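Local coordinates for protein disulfide-isomerase A4 (Rattus norvegicus, PDB 3EC3) that catalyses the rearrangement of disulfide bonds in proteins within the endoplasmic reticulum, and is represented here by its noncatalytic b and b' domains, at residues Q16-E19 with F20-G24; F84-K87 with Y88-R91; A151-F154 with W155-K158; E213-S216 with D217-R220. The protein carries 1 engineered substitution. All blocks are in the same frame, centred on the assembly; numbering follows the deposited sequence.

Overall arrangement
The chain runs through two thioredoxin-like domains in tandem, and the four contacts follow in series, none nested in or crossing another, each between neighbouring stretches. Interaction 1 lies on helix 14-23 of the first domain. Interaction 2 tightens the loop between strands 75-79 and 93-96, with its nearest atoms about 5 Å from interaction 1. Interaction 3 occupies helix 149-163 of the second domain and meets interaction 2 through Gln85 O and Arg156 NH1, so the first domain's loop is tied to the second domain's helix. Interaction 4 starts helix 216-227, which follows the last strand, 206-208; its Ser216 OG bonds Lys158 O and joins the two helices.

Interaction 1. Residues Q16-E19 with F20-G24; sequences QVQE and FLKDG
Gln16 and Phe20 meet one turn apart on helix 14-23, the first helix of the N-terminal thioredoxin-like (b) domain. Backbone bonds from residue i+4 to residue i hold the turns: Phe20 N to Gln16 O at 3.0 Å, Leu21 N to Val17 O, and Asp23 N to Glu19 O at 2.9 Å. Gly24 then leaves the helical conformation. Among the aromatic contacts, the Phe20 ring lies back over the preceding turn because its CG sits beside the backbone N (chi1 -73°), and Gln16 O stands 3.4 Å above one face, offset toward the rim. A bend at chi2 (83°) carries the Gln16 amide to the outer end of the ring, NE2 lying 3.4 Å from Phe20 CZ. Ile11, Val28 and His58 also border the ring. An alanine in place of Phe20 would probably deprive Gln16 O and the Gln16 amide of their cover and open a gap against Val28 and His58. The apolar pair is Val17 and Leu21, side by side, CG1 to CD1 3.8 Å. On the exposed flank two like charges approach, Glu19 OE1 and Asp23 OD2 being 4.2 Å apart, while Glu19 CG comes to 3.5 Å from Asp23 OD2.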
loop_
_atom_site.group_PDB
_atom_site.type_symbol
_atom_site.label_atom_id
_atom_site.label_comp_id
_atom_site.label_asym_id
_atom_site.label_seq_id
_atom_site.Cartn_x
_atom_site.Cartn_y
_atom_site.Cartn_z
ATOM N N GLN A 16 -13.208 -3.525 16.580
ATOM C CA GLN A 16 -13.289 -3.645 15.122
ATOM C C GLN A 16 -12.078 -2.951 14.476
ATOM O O GLN A 16 -11.410 -3.508 13.579
ATOM C CB GLN A 16 -14.601 -3.019 14.638
ATOM C CG GLN A 16 -14.867 -3.044 13.109
ATOM C CD GLN A 16 -15.453 -4.380 12.634
ATOM O OE1 GLN A 16 -15.341 -5.403 13.300
ATOM N NE2 GLN A 16 -16.129 -4.353 11.495
ATOM N N VAL A 17 -11.831 -1.712 14.888
ATOM C CA VAL A 17 -10.685 -0.956 14.314
ATOM C C VAL A 17 -9.351 -1.640 14.653
ATOM O O VAL A 17 -8.508 -1.789 13.789
ATOM C CB VAL A 17 -10.656 0.486 14.840
ATOM C CG1 VAL A 17 -9.470 1.266 14.191
ATOM C CG2 VAL A 17 -11.969 1.171 14.575
ATOM N N GLN A 18 -9.181 -2.072 15.898
ATOM C CA GLN A 18 -7.986 -2.859 16.298
ATOM C C GLN A 18 -7.766 -4.110 15.442
ATOM O O GLN A 18 -6.664 -4.390 14.968
ATOM C CB GLN A 18 -8.067 -3.177 17.793
ATOM C CG GLN A 18 -7.970 -1.868 18.654
ATOM C CD GLN A 18 -8.281 -2.085 20.145
ATOM O OE1 GLN A 18 -9.156 -2.845 20.504
ATOM N NE2 GLN A 18 -7.558 -1.381 21.007
ATOM N N GLU A 19 -8.838 -4.844 15.181
ATOM C CA GLU A 19 -8.769 -6.020 14.323
ATOM C C GLU A 19 -8.375 -5.685 12.861
ATOM O O GLU A 19 -7.615 -6.407 12.227
ATOM C CB GLU A 19 -10.108 -6.752 14.384
ATOM C CG GLU A 19 -10.295 -7.880 13.386
ATOM C CD GLU A 19 -11.679 -8.499 13.514
ATOM O OE1 GLU A 19 -11.790 -9.527 14.207
ATOM O OE2 GLU A 19 -12.655 -7.911 12.986
ATOM N N PHE A 20 -8.871 -4.587 12.338
ATOM C CA PHE A 20 -8.462 -4.152 11.015
ATOM C C PHE A 20 -6.948 -3.906 10.946
ATOM O O PHE A 20 -6.282 -4.308 9.980
ATOM C CB PHE A 20 -9.239 -2.917 10.614
ATOM C CG PHE A 20 -10.703 -3.224 10.273
ATOM C CD1 PHE A 20 -11.114 -4.540 10.093
ATOM C CD2 PHE A 20 -11.609 -2.222 10.109
ATOM C CE1 PHE A 20 -12.428 -4.847 9.771
ATOM C CE2 PHE A 20 -12.929 -2.518 9.797
ATOM C CZ PHE A 20 -13.321 -3.839 9.617
ATOM N N LEU A 21 -6.411 -3.317 11.991
ATOM C CA LEU A 21 -5.015 -2.868 11.910
ATOM C C LEU A 21 -4.130 -4.095 12.072
ATOM O O LEU A 21 -3.063 -4.218 11.485
ATOM C CB LEU A 21 -4.776 -1.764 12.960
ATOM C CG LEU A 21 -5.628 -0.503 12.669
ATOM C CD1 LEU A 21 -5.715 0.491 13.846
ATOM C CD2 LEU A 21 -5.205 0.216 11.370
ATOM N N LYS A 22 -4.622 -5.067 12.835
ATOM C CA LYS A 22 -3.852 -6.266 13.145
ATOM C C LYS A 22 -3.899 -7.338 12.070
ATOM O O LYS A 22 -2.871 -7.958 11.745
ATOM C CB LYS A 22 -4.360 -6.826 14.458
ATOM C CG LYS A 22 -3.803 -6.106 15.680
ATOM C CD LYS A 22 -4.026 -4.608 15.616
ATOM C CE LYS A 22 -4.287 -4.057 16.994
ATOM N NZ LYS A 22 -4.717 -2.667 16.907
ATOM N N ASP A 23 -5.068 -7.519 11.482
ATOM C CA ASP A 23 -5.367 -8.659 10.625
ATOM C C ASP A 23 -5.411 -8.266 9.186
ATOM O O ASP A 23 -5.343 -9.122 8.303
ATOM C CB ASP A 23 -6.789 -9.148 10.908
ATOM C CG ASP A 23 -6.902 -9.896 12.195
ATOM O OD1 ASP A 23 -5.890 -9.946 12.929
ATOM O OD2 ASP A 23 -8.030 -10.400 12.462
ATOM N N GLY A 24 -5.565 -6.977 8.949
ATOM C CA GLY A 24 -5.889 -6.517 7.629
ATOM C C GLY A 24 -4.768 -6.686 6.674
ATOM O O GLY A 24 -3.607 -6.763 7.085
#

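Interaction 2. Residues F84-K87 with Y88-R91; sequences FQSK and YEPR
Tyr88 gives its backbone N to Ser86 OG, 3.1 Å away at an N-H...O angle of 145°. Its ring runs alongside the Lys87 chain, Tyr88 OH lying 3.7 Å from Lys87 CE; that hydroxyl is hydrogen-bonded to Glu161 of helix 149-163, and Lys164 makes a cation-pi contact with the ring. Next, Glu89 closes the turn with a weak bond from its N to Ser86 O (3.3 Å). Its carboxylate folds back, and OE1 accepts the Ser86 OG proton on the anti lone pair at 2.6 Å. Ser86 OG is thus both donor and acceptor, put there by a chi1 of 78° that wedges it between its backbone N and carbonyl carbon. Two waters bridge Phe84 O to the Glu89 carboxylate, one to each oxygen, the OE2 link weak; Leu117 N also bonds OE2. A further water joins Ser86 N and Glu89 O. At Arg91 the guanidinium presents a face to Gln85, whose OE1 sits 3.2 Å from NE without a hydrogen bond, the flat groups 15° from parallel. Ser86 to Glu89 form a type I beta turn, with an ST turn at Ser86, within the loop joining antiparallel strands 75-79 and 93-96 of a thioredoxin-like sheet.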
loop_
_atom_site.group_PDB
_atom_site.type_symbol
_atom_site.label_atom_id
_atom_site.label_comp_id
_atom_site.label_asym_id
_atom_site.label_seq_id
_atom_site.Cartn_x
_atom_site.Cartn_y
_atom_site.Cartn_z
ATOM N N PHE A 84 2.222 -3.201 7.443
ATOM C CA PHE A 84 2.659 -2.230 6.413
ATOM C C PHE A 84 3.105 -0.873 6.897
ATOM O O PHE A 84 3.475 0.004 6.067
ATOM C CB PHE A 84 1.654 -2.064 5.283
ATOM C CG PHE A 84 1.325 -3.346 4.630
ATOM C CD1 PHE A 84 -0.009 -3.672 4.385
ATOM C CD2 PHE A 84 2.342 -4.275 4.316
ATOM C CE1 PHE A 84 -0.322 -4.902 3.803
ATOM C CE2 PHE A 84 2.018 -5.491 3.739
ATOM C CZ PHE A 84 0.690 -5.783 3.494
ATOM N N GLN A 85 3.138 -0.688 8.228
ATOM C CA GLN A 85 3.565 0.621 8.785
ATOM C C GLN A 85 5.082 0.707 8.707
ATOM O O GLN A 85 5.750 -0.318 8.542
ATOM C CB GLN A 85 3.147 0.681 10.269
ATOM C CG GLN A 85 1.637 0.808 10.359
ATOM C CD GLN A 85 1.092 0.637 11.761
ATOM O OE1 GLN A 85 1.832 0.390 12.713
ATOM N NE2 GLN A 85 -0.240 0.728 11.878
ATOM N N SER A 86 5.658 1.914 8.881
ATOM C CA SER A 86 7.125 2.029 8.894
ATOM C C SER A 86 7.515 3.275 9.648
ATOM O O SER A 86 6.671 4.169 9.875
ATOM C CB SER A 86 7.752 2.096 7.490
ATOM O OG SER A 86 7.594 3.416 6.930
ATOM N N LYS A 87 8.791 3.346 10.008
ATOM C CA LYS A 87 9.316 4.568 10.680
ATOM C C LYS A 87 9.208 5.829 9.833
ATOM O O LYS A 87 9.336 6.953 10.361
ATOM C CB LYS A 87 10.808 4.379 11.012
ATOM C CG LYS A 87 11.136 3.073 11.567
ATOM C CD LYS A 87 12.666 2.927 11.764
ATOM C CE LYS A 87 13.455 2.868 10.458
ATOM N NZ LYS A 87 14.795 2.225 10.731
ATOM N N TYR A 88 9.029 5.676 8.531
ATOM C CA TYR A 88 8.985 6.851 7.628
ATOM C C TYR A 88 7.612 7.393 7.273
ATOM O O TYR A 88 7.502 8.403 6.544
ATOM C CB TYR A 88 9.741 6.526 6.351
ATOM C CG TYR A 88 11.125 6.066 6.682
ATOM C CD1 TYR A 88 11.552 4.800 6.349
ATOM C CD2 TYR A 88 12.009 6.909 7.382
ATOM C CE1 TYR A 88 12.856 4.384 6.669
ATOM C CE2 TYR A 88 13.273 6.491 7.703
ATOM C CZ TYR A 88 13.685 5.244 7.349
ATOM O OH TYR A 88 14.973 4.855 7.665
ATOM N N GLU A 89 6.567 6.764 7.791
ATOM C CA GLU A 89 5.202 7.104 7.412
ATOM C C GLU A 89 4.374 7.381 8.640
ATOM O O GLU A 89 4.494 6.668 9.634
ATOM C CB GLU A 89 4.570 5.914 6.616
ATOM C CG GLU A 89 5.333 5.538 5.350
ATOM C CD GLU A 89 4.956 4.130 4.891
ATOM O OE1 GLU A 89 5.663 3.152 5.249
ATOM O OE2 GLU A 89 3.898 4.014 4.225
ATOM N N PRO A 90 3.496 8.400 8.591
ATOM C CA PRO A 90 2.609 8.633 9.746
ATOM C C PRO A 90 1.655 7.451 9.892
ATOM O O PRO A 90 1.363 6.771 8.876
ATOM C CB PRO A 90 1.842 9.914 9.358
ATOM C CG PRO A 90 1.970 10.012 7.863
ATOM C CD PRO A 90 3.235 9.317 7.464
ATOM N N ARG A 91 1.184 7.160 11.109
ATOM C CA ARG A 91 0.210 6.108 11.285
ATOM C C ARG A 91 -1.128 6.446 10.648
ATOM O O ARG A 91 -1.929 5.550 10.356
ATOM C CB ARG A 91 0.000 5.804 12.765
ATOM C CG ARG A 91 1.274 5.297 13.446
ATOM C CD ARG A 91 1.280 3.816 13.452
ATOM N NE ARG A 91 2.459 3.237 14.087
ATOM C CZ ARG A 91 2.481 2.739 15.322
ATOM N NH1 ARG A 91 1.378 2.758 16.072
ATOM N NH2 ARG A 91 3.616 2.225 15.815
HETATM O O HOH W 1 5.274 0.667 4.259
HETATM O O HOH W 2 2.223 2.529 5.863
HETATM O O HOH W 3 4.802 0.538 13.532
HETATM O O HOH W 4 3.576 4.007 9.633
#

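Interaction 3. Residues A151-F154 with W155-K158; sequences ATQF and WRNK
Phe154 and Trp155, neighbours on helix 149-163, form a T-shaped pair on the helix of a beta-alpha-beta unit, between strands 135-140 and 170-175 of the second thioredoxin-like domain. The edge of Phe154 points at the six-membered ring of Trp155, the centroids 4.9 Å apart and the planes at 84°, with Phe154 CD1 3.6 Å above the Trp155 ring and over its centre. Phe154 CG, trans to its own N (chi1 174°), brings the ring forward over the next residue. The packing is tight around the indole, which touches Tyr140, Val195 and Phe214, and whose CD1 lies 3.2 Å from Ala151 O. Buried Arg156 is held firmly too: NH1 bonds Gln153 OE1 at 3.1 Å and almost straight (171°), OE1 lying in the guanidinium plane while the amide is turned nearly perpendicular to it. A bend at chi2 of Gln153 swings OE1 toward the arginine. Further bonds fix both groups: Arg156 NE to Val118 O within the second domain, and Arg156 NH1 to Gln85 O and Gln153 NE2 to Lys83 O, by which Gln85 and Lys83 of the first domain share in holding this pair. The opposite character belongs to the outer end, where Phe154 is exposed. Here Lys158 bends at its last torsion and crosses the Phe154 ring at a slant, NZ 3.2 Å from CZ. A water above the rim of one Phe154 face donates to Phe154 O at 2.6 Å and accepts weakly from Lys158 NZ, 3.4 Å away.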
loop_
_atom_site.group_PDB
_atom_site.type_symbol
_atom_site.label_atom_id
_atom_site.label_comp_id
_atom_site.label_asym_id
_atom_site.label_seq_id
_atom_site.Cartn_x
_atom_site.Cartn_y
_atom_site.Cartn_z
ATOM N N ALA A 151 11.264 -12.528 9.700
ATOM C CA ALA A 151 12.112 -12.604 8.513
ATOM C C ALA A 151 11.538 -11.811 7.339
ATOM O O ALA A 151 12.274 -11.198 6.575
ATOM C CB ALA A 151 12.406 -14.098 8.123
ATOM N N THR A 152 10.213 -11.855 7.169
ATOM C CA THR A 152 9.585 -11.127 6.088
ATOM C C THR A 152 9.833 -9.645 6.270
ATOM O O THR A 152 10.150 -8.961 5.277
ATOM C CB THR A 152 8.082 -11.466 6.030
ATOM O OG1 THR A 152 7.957 -12.853 5.694
ATOM C CG2 THR A 152 7.283 -10.637 4.969
ATOM N N GLN A 153 9.712 -9.172 7.511
ATOM C CA GLN A 153 9.908 -7.738 7.824
ATOM C C GLN A 153 11.381 -7.371 7.743
ATOM O O GLN A 153 11.720 -6.245 7.371
ATOM C CB GLN A 153 9.388 -7.417 9.230
ATOM C CG GLN A 153 7.809 -7.463 9.341
ATOM C CD GLN A 153 7.069 -6.431 8.473
ATOM O OE1 GLN A 153 7.679 -5.647 7.761
ATOM N NE2 GLN A 153 5.737 -6.427 8.556
ATOM N N PHE A 154 12.244 -8.334 8.065
ATOM C CA PHE A 154 13.696 -8.133 7.885
ATOM C C PHE A 154 13.969 -7.633 6.467
ATOM O O PHE A 154 14.655 -6.620 6.259
ATOM C CB PHE A 154 14.486 -9.394 8.174
ATOM C CG PHE A 154 15.972 -9.252 7.859
ATOM C CD1 PHE A 154 16.484 -9.704 6.653
ATOM C CD2 PHE A 154 16.834 -8.640 8.774
ATOM C CE1 PHE A 154 17.886 -9.578 6.358
ATOM C CE2 PHE A 154 18.205 -8.491 8.499
ATOM C CZ PHE A 154 18.724 -8.953 7.280
ATOM N N TRP A 155 13.470 -8.373 5.489
ATOM C CA TRP A 155 13.684 -8.009 4.097
ATOM C C TRP A 155 12.891 -6.780 3.656
ATOM O O TRP A 155 13.400 -5.947 2.876
ATOM C CB TRP A 155 13.343 -9.177 3.207
ATOM C CG TRP A 155 14.337 -10.309 3.414
ATOM C CD1 TRP A 155 14.094 -11.529 3.957
ATOM C CD2 TRP A 155 15.731 -10.272 3.097
ATOM N NE1 TRP A 155 15.262 -12.299 3.955
ATOM C CE2 TRP A 155 16.280 -11.535 3.447
ATOM C CE3 TRP A 155 16.573 -9.306 2.512
ATOM C CZ2 TRP A 155 17.605 -11.839 3.248
ATOM C CZ3 TRP A 155 17.916 -9.626 2.325
ATOM C CH2 TRP A 155 18.408 -10.868 2.715
ATOM N N ARG A 156 11.640 -6.702 4.092
ATOM C CA ARG A 156 10.847 -5.507 3.819
ATOM C C ARG A 156 11.546 -4.223 4.279
ATOM O O ARG A 156 11.483 -3.179 3.588
ATOM C CB ARG A 156 9.419 -5.659 4.449
ATOM C CG ARG A 156 8.386 -4.645 3.891
ATOM C CD ARG A 156 7.078 -4.779 4.768
ATOM N NE ARG A 156 6.513 -3.493 4.743
ATOM C CZ ARG A 156 6.442 -2.600 5.681
ATOM N NH1 ARG A 156 6.710 -2.778 7.009
ATOM N NH2 ARG A 156 5.933 -1.486 5.247
ATOM N N ASN A 157 12.216 -4.294 5.436
ATOM C CA ASN A 157 12.927 -3.180 5.976
ATOM C C ASN A 157 14.053 -2.692 5.013
ATOM O O ASN A 157 14.274 -1.523 4.884
ATOM C CB ASN A 157 13.514 -3.545 7.335
ATOM C CG ASN A 157 12.480 -3.539 8.448
ATOM O OD1 ASN A 157 12.696 -4.131 9.514
ATOM N ND2 ASN A 157 11.360 -2.862 8.220
ATOM N N LYS A 158 14.723 -3.612 4.321
ATOM C CA LYS A 158 15.783 -3.215 3.356
ATOM C C LYS A 158 15.179 -2.469 2.190
ATOM O O LYS A 158 15.797 -1.514 1.645
ATOM C CB LYS A 158 16.480 -4.469 2.840
ATOM C CG LYS A 158 17.319 -5.169 3.940
ATOM C CD LYS A 158 18.092 -6.328 3.285
ATOM C CE LYS A 158 19.274 -6.850 4.089
ATOM N NZ LYS A 158 19.321 -6.370 5.476
HETATM O O HOH W 5 16.675 -5.394 7.382
#

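Interaction 4. Residues E213-S216 with D217-R220; sequences EFDS and DALR. Unlike the reference sequence in segment 217-220: Arg220 (reference Gln).
Ser216 O receives Arg220 N at 2.6 Å, the shortest polar bond here, with the donor nearly in line with the carbonyl. Arg220 is the substituted residue, a glutamine in the reference sequence; its guanidinium leads away to a salt bridge with Asp165. One residue earlier, Asp215 is the N-cap of helix 216-227. Its OD1 accepts Ala218 N at 2.9 Å (N-H...O 162°), and its O accepts Leu219 N at 3.1 Å, almost straight at 175° and in the carbonyl plane. The cap depends on a chi1 of 60°, which lodges the carboxylate between the Asp215 N and carbonyl carbon and turns OD1 over the first turn, where it also lies 3.4 Å from Ala218 CB. A leucine in place of Asp215 would probably take away the side-chain acceptor of Ala218 N and is likely to loosen the first turn. Phe214, just before the cap, touches Leu219 with CZ to CB at 3.9 Å, the pairing known as a hydrophobic staple; both side chains continue into the core against Val138 and Ala197, and Phe214 also meets Trp155. Ser216 OG reaches across to helix 149-163 and bonds Lys158 O. Two carboxylates, of Asp215 and Asp217, stand at the helix start, where their negative charge would probably be steadied by the helix dipole, offsetting some of their mutual repulsion.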
loop_
_atom_site.group_PDB
_atom_site.type_symbol
_atom_site.label_atom_id
_atom_site.label_comp_id
_atom_site.label_asym_id
_atom_site.label_seq_id
_atom_site.Cartn_x
_atom_site.Cartn_y
_atom_site.Cartn_z
ATOM N N GLU A 213 24.179 -10.675 -3.484
ATOM C CA GLU A 213 23.709 -10.698 -2.097
ATOM C C GLU A 213 22.893 -9.412 -1.838
ATOM O O GLU A 213 23.358 -8.280 -2.045
ATOM C CB GLU A 213 24.845 -10.959 -1.091
ATOM C CG GLU A 213 25.069 -12.487 -0.840
ATOM C CD GLU A 213 26.409 -12.858 -0.175
ATOM O OE1 GLU A 213 26.412 -13.185 1.037
ATOM O OE2 GLU A 213 27.458 -12.866 -0.869
ATOM N N PHE A 214 21.635 -9.609 -1.474
ATOM C CA PHE A 214 20.684 -8.522 -1.456
ATOM C C PHE A 214 20.857 -7.655 -0.224
ATOM O O PHE A 214 20.853 -8.132 0.919
ATOM C CB PHE A 214 19.253 -9.065 -1.516
ATOM C CG PHE A 214 18.246 -8.030 -1.845
ATOM C CD1 PHE A 214 17.569 -7.351 -0.838
ATOM C CD2 PHE A 214 17.970 -7.725 -3.166
ATOM C CE1 PHE A 214 16.636 -6.383 -1.147
ATOM C CE2 PHE A 214 17.026 -6.750 -3.488
ATOM C CZ PHE A 214 16.369 -6.079 -2.483
ATOM N N ASP A 215 21.033 -6.370 -0.475
ATOM C CA ASP A 215 20.969 -5.373 0.580
ATOM C C ASP A 215 20.427 -4.088 -0.036
ATOM O O ASP A 215 20.231 -4.021 -1.272
ATOM C CB ASP A 215 22.328 -5.181 1.305
ATOM C CG ASP A 215 23.479 -4.733 0.380
ATOM O OD1 ASP A 215 23.282 -4.196 -0.742
ATOM O OD2 ASP A 215 24.628 -4.907 0.813
ATOM N N SER A 216 20.170 -3.096 0.818
ATOM C CA SER A 216 19.680 -1.789 0.365
ATOM C C SER A 216 20.542 -1.096 -0.685
ATOM O O SER A 216 20.017 -0.555 -1.651
ATOM C CB SER A 216 19.438 -0.874 1.556
ATOM O OG SER A 216 18.308 -1.401 2.235
ATOM N N ASP A 217 21.855 -1.131 -0.477
ATOM C CA ASP A 217 22.829 -0.576 -1.432
ATOM C C ASP A 217 22.677 -1.118 -2.846
ATOM O O ASP A 217 22.603 -0.344 -3.815
ATOM C CB ASP A 217 24.249 -0.832 -0.940
ATOM C CG ASP A 217 24.603 0.009 0.264
ATOM O OD1 ASP A 217 23.975 1.075 0.452
ATOM O OD2 ASP A 217 25.503 -0.395 1.031
ATOM N N ALA A 218 22.612 -2.442 -2.951
ATOM C CA ALA A 218 22.471 -3.110 -4.225
ATOM C C ALA A 218 21.140 -2.721 -4.865
ATOM O O ALA A 218 21.088 -2.357 -6.058
ATOM C CB ALA A 218 22.570 -4.601 -4.030
ATOM N N LEU A 219 20.060 -2.754 -4.069
ATOM C CA LEU A 219 18.790 -2.265 -4.555
ATOM C C LEU A 219 18.853 -0.785 -4.944
ATOM O O LEU A 219 18.333 -0.411 -5.986
ATOM C CB LEU A 219 17.655 -2.520 -3.534
ATOM C CG LEU A 219 16.252 -2.072 -4.006
ATOM C CD1 LEU A 219 15.811 -2.902 -5.210
ATOM C CD2 LEU A 219 15.217 -2.169 -2.830
ATOM N N ARG A 220 19.487 0.060 -4.137
ATOM C CA ARG A 220 19.582 1.489 -4.499
ATOM C C ARG A 220 20.331 1.740 -5.834
ATOM O O ARG A 220 19.965 2.639 -6.599
ATOM C CB ARG A 220 20.219 2.347 -3.386
ATOM C CG ARG A 220 19.692 3.793 -3.441
ATOM C CD ARG A 220 20.705 4.884 -3.140
ATOM N NE ARG A 220 20.247 6.163 -3.715
ATOM C CZ ARG A 220 19.586 7.123 -3.054
ATOM N NH1 ARG A 220 19.317 6.984 -1.763
ATOM N NH2 ARG A 220 19.217 8.246 -3.681
#